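Local coordinates for protein aminofutalosine deaminase (Helicobacter pylori, PDB 7LKK) that probably deaminates aminofutalosine in the menaquinone pathway as a metal-dependent hydrolase of the amidohydrolase family, at residues M351-L356 against A401-L406. Numbering follows the deposited sequence.
Sequences MPLLEL and AILQFL
Leu353 and Leu403 both hold CG opposite the backbone N, beside the carbonyl carbon (chi1 -173° and 171°), and this brings their isobutyl groups together between helices 353-364 and 401-408. In Leu354 CG lies anti to the carbonyl carbon (chi1 -72°), which carries CD2 over to Leu403. The CB of Leu403 is directed toward the first turn of helix 353-364. Both Leu403 methyls sit on the Leu353 branch point, Leu403 CD1 at 3.7 Å from Leu353 CG. Leu403 CD2 also meets Leu353 CD2, at 3.7 Å. The two side chains cross at about a right angle. From Leu354 only CD2 arrives, 3.9 Å from Leu403 CD2 and slightly farther from Leu403 CB. The backbones come closest at this same pair, Leu354 CA lying 6.4 Å from Leu403 CA.

Pro352 occupies the N-cap position, and its O accepts the Leu356 amide. Leu353 also packs on Leu346 of helix 338-348. The second subunit covers the group too: its Leu305 packs on Leu353 and its Tyr93 on Leu403.

Away from the iron and inhibitor site, the contact joins a helix that follows the last parallel strand, 323-325, to one between strands 387-391 and 414-417. Its chemistry is purely apolar, methyl and methine against methyl, so the two helices are held here by shape and burial rather than by directional bonds, in a cluster that continues across the subunit interface.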
loop_
_atom_site.group_PDB
_atom_site.type_symbol
_atom_site.label_atom_id
_atom_site.label_comp_id
_atom_site.label_asym_id
_atom_site.label_seq_id
_atom_site.Cartn_x
_atom_site.Cartn_y
_atom_site.Cartn_z
ATOM N N MET A 351 -13.588 -5.138 -2.755
ATOM C CA MET A 351 -14.124 -6.481 -2.605
ATOM C C MET A 351 -13.843 -7.013 -1.197
ATOM O O MET A 351 -12.843 -6.638 -0.578
ATOM C CB MET A 351 -13.501 -7.400 -3.655
ATOM C CG MET A 351 -14.037 -8.814 -3.684
ATOM S SD MET A 351 -13.187 -9.810 -4.914
ATOM C CE MET A 351 -13.681 -8.973 -6.418
ATOM N N PRO A 352 -14.740 -7.863 -0.647
ATOM C CA PRO A 352 -14.442 -8.542 0.624
ATOM C C PRO A 352 -13.028 -9.098 0.681
ATOM O O PRO A 352 -12.591 -9.817 -0.223
ATOM C CB PRO A 352 -15.494 -9.653 0.670
ATOM C CG PRO A 352 -16.679 -9.032 -0.002
ATOM C CD PRO A 352 -16.139 -8.085 -1.062
ATOM N N LEU A 353 -12.315 -8.767 1.762
ATOM C CA LEU A 353 -10.866 -8.944 1.793
ATOM C C LEU A 353 -10.468 -10.410 1.663
ATOM O O LEU A 353 -9.507 -10.736 0.955
ATOM C CB LEU A 353 -10.304 -8.341 3.080
ATOM C CG LEU A 353 -8.785 -8.287 3.228
ATOM C CD1 LEU A 353 -8.138 -7.682 1.990
ATOM C CD2 LEU A 353 -8.413 -7.495 4.475
ATOM N N LEU A 354 -11.187 -11.310 2.337
ATOM C CA LEU A 354 -10.848 -12.726 2.234
ATOM C C LEU A 354 -11.040 -13.232 0.809
ATOM O O LEU A 354 -10.229 -14.018 0.305
ATOM C CB LEU A 354 -11.679 -13.543 3.222
ATOM C CG LEU A 354 -11.275 -13.355 4.687
ATOM C CD1 LEU A 354 -12.226 -14.090 5.620
ATOM C CD2 LEU A 354 -9.837 -13.800 4.913
ATOM N N GLU A 355 -12.100 -12.777 0.138
ATOM C CA GLU A 355 -12.301 -13.144 -1.260
ATOM C C GLU A 355 -11.225 -12.533 -2.149
ATOM O O GLU A 355 -10.722 -13.192 -3.067
ATOM C CB GLU A 355 -13.690 -12.705 -1.718
ATOM C CG GLU A 355 -14.075 -13.188 -3.105
ATOM C CD GLU A 355 -15.354 -12.548 -3.611
ATOM O OE1 GLU A 355 -16.125 -12.016 -2.784
ATOM O OE2 GLU A 355 -15.585 -12.575 -4.839
ATOM N N LEU A 356 -10.851 -11.279 -1.881
ATOM C CA LEU A 356 -9.842 -10.607 -2.692
ATOM C C LEU A 356 -8.461 -11.218 -2.491
ATOM O O LEU A 356 -7.642 -11.212 -3.418
ATOM C CB LEU A 356 -9.821 -9.114 -2.356
ATOM C CG LEU A 356 -8.956 -8.189 -3.215
ATOM C CD1 LEU A 356 -9.407 -8.236 -4.660
ATOM C CD2 LEU A 356 -9.010 -6.767 -2.680
ATOM N N ALA A 401 -5.094 -17.948 6.482
ATOM C CA ALA A 401 -3.715 -18.205 6.078
ATOM C C ALA A 401 -3.313 -17.372 4.866
ATOM O O ALA A 401 -2.229 -16.779 4.840
ATOM C CB ALA A 401 -3.528 -19.696 5.788
ATOM N N ILE A 402 -4.168 -17.333 3.842
ATOM C CA ILE A 402 -3.813 -16.643 2.604
ATOM C C ILE A 402 -3.702 -15.140 2.836
ATOM O O ILE A 402 -2.759 -14.493 2.363
ATOM C CB ILE A 402 -4.831 -16.974 1.500
ATOM C CG1 ILE A 402 -4.645 -18.413 1.018
ATOM C CG2 ILE A 402 -4.701 -15.998 0.337
ATOM C CD1 ILE A 402 -5.816 -18.944 0.230
ATOM N N LEU A 403 -4.663 -14.558 3.556
ATOM C CA LEU A 403 -4.628 -13.120 3.809
ATOM C C LEU A 403 -3.458 -12.742 4.711
ATOM O O LEU A 403 -2.728 -11.786 4.426
ATOM C CB LEU A 403 -5.952 -12.660 4.416
ATOM C CG LEU A 403 -5.987 -11.218 4.935
ATOM C CD1 LEU A 403 -5.675 -10.227 3.824
ATOM C CD2 LEU A 403 -7.332 -10.908 5.574
ATOM N N GLN A 404 -3.260 -13.483 5.808
ATOM C CA GLN A 404 -2.148 -13.185 6.708
ATOM C C GLN A 404 -0.808 -13.349 5.999
ATOM O O GLN A 404 0.135 -12.592 6.258
ATOM C CB GLN A 404 -2.205 -14.078 7.949
ATOM C CG GLN A 404 -3.461 -13.910 8.793
ATOM C CD GLN A 404 -3.486 -12.613 9.574
ATOM O OE1 GLN A 404 -2.462 -11.948 9.737
ATOM N NE2 GLN A 404 -4.663 -12.248 10.066
ATOM N N PHE A 405 -0.704 -14.341 5.111
ATOM C CA PHE A 405 0.508 -14.494 4.313
ATOM C C PHE A 405 0.769 -13.250 3.471
ATOM O O PHE A 405 1.880 -12.711 3.469
ATOM C CB PHE A 405 0.399 -15.730 3.416
ATOM C CG PHE A 405 1.463 -15.801 2.357
ATOM C CD1 PHE A 405 2.713 -16.320 2.650
ATOM C CD2 PHE A 405 1.219 -15.338 1.074
ATOM C CE1 PHE A 405 3.697 -16.382 1.680
ATOM C CE2 PHE A 405 2.199 -15.398 0.102
ATOM C CZ PHE A 405 3.439 -15.920 0.406
ATOM N N LEU A 406 -0.246 -12.789 2.736
ATOM C CA LEU A 406 -0.077 -11.611 1.889
ATOM C C LEU A 406 0.272 -10.376 2.708
ATOM O O LEU A 406 1.003 -9.500 2.232
ATOM C CB LEU A 406 -1.345 -11.363 1.070
ATOM C CG LEU A 406 -1.650 -12.383 -0.031
ATOM C CD1 LEU A 406 -2.964 -12.052 -0.725
ATOM C CD2 LEU A 406 -0.511 -12.448 -1.037
#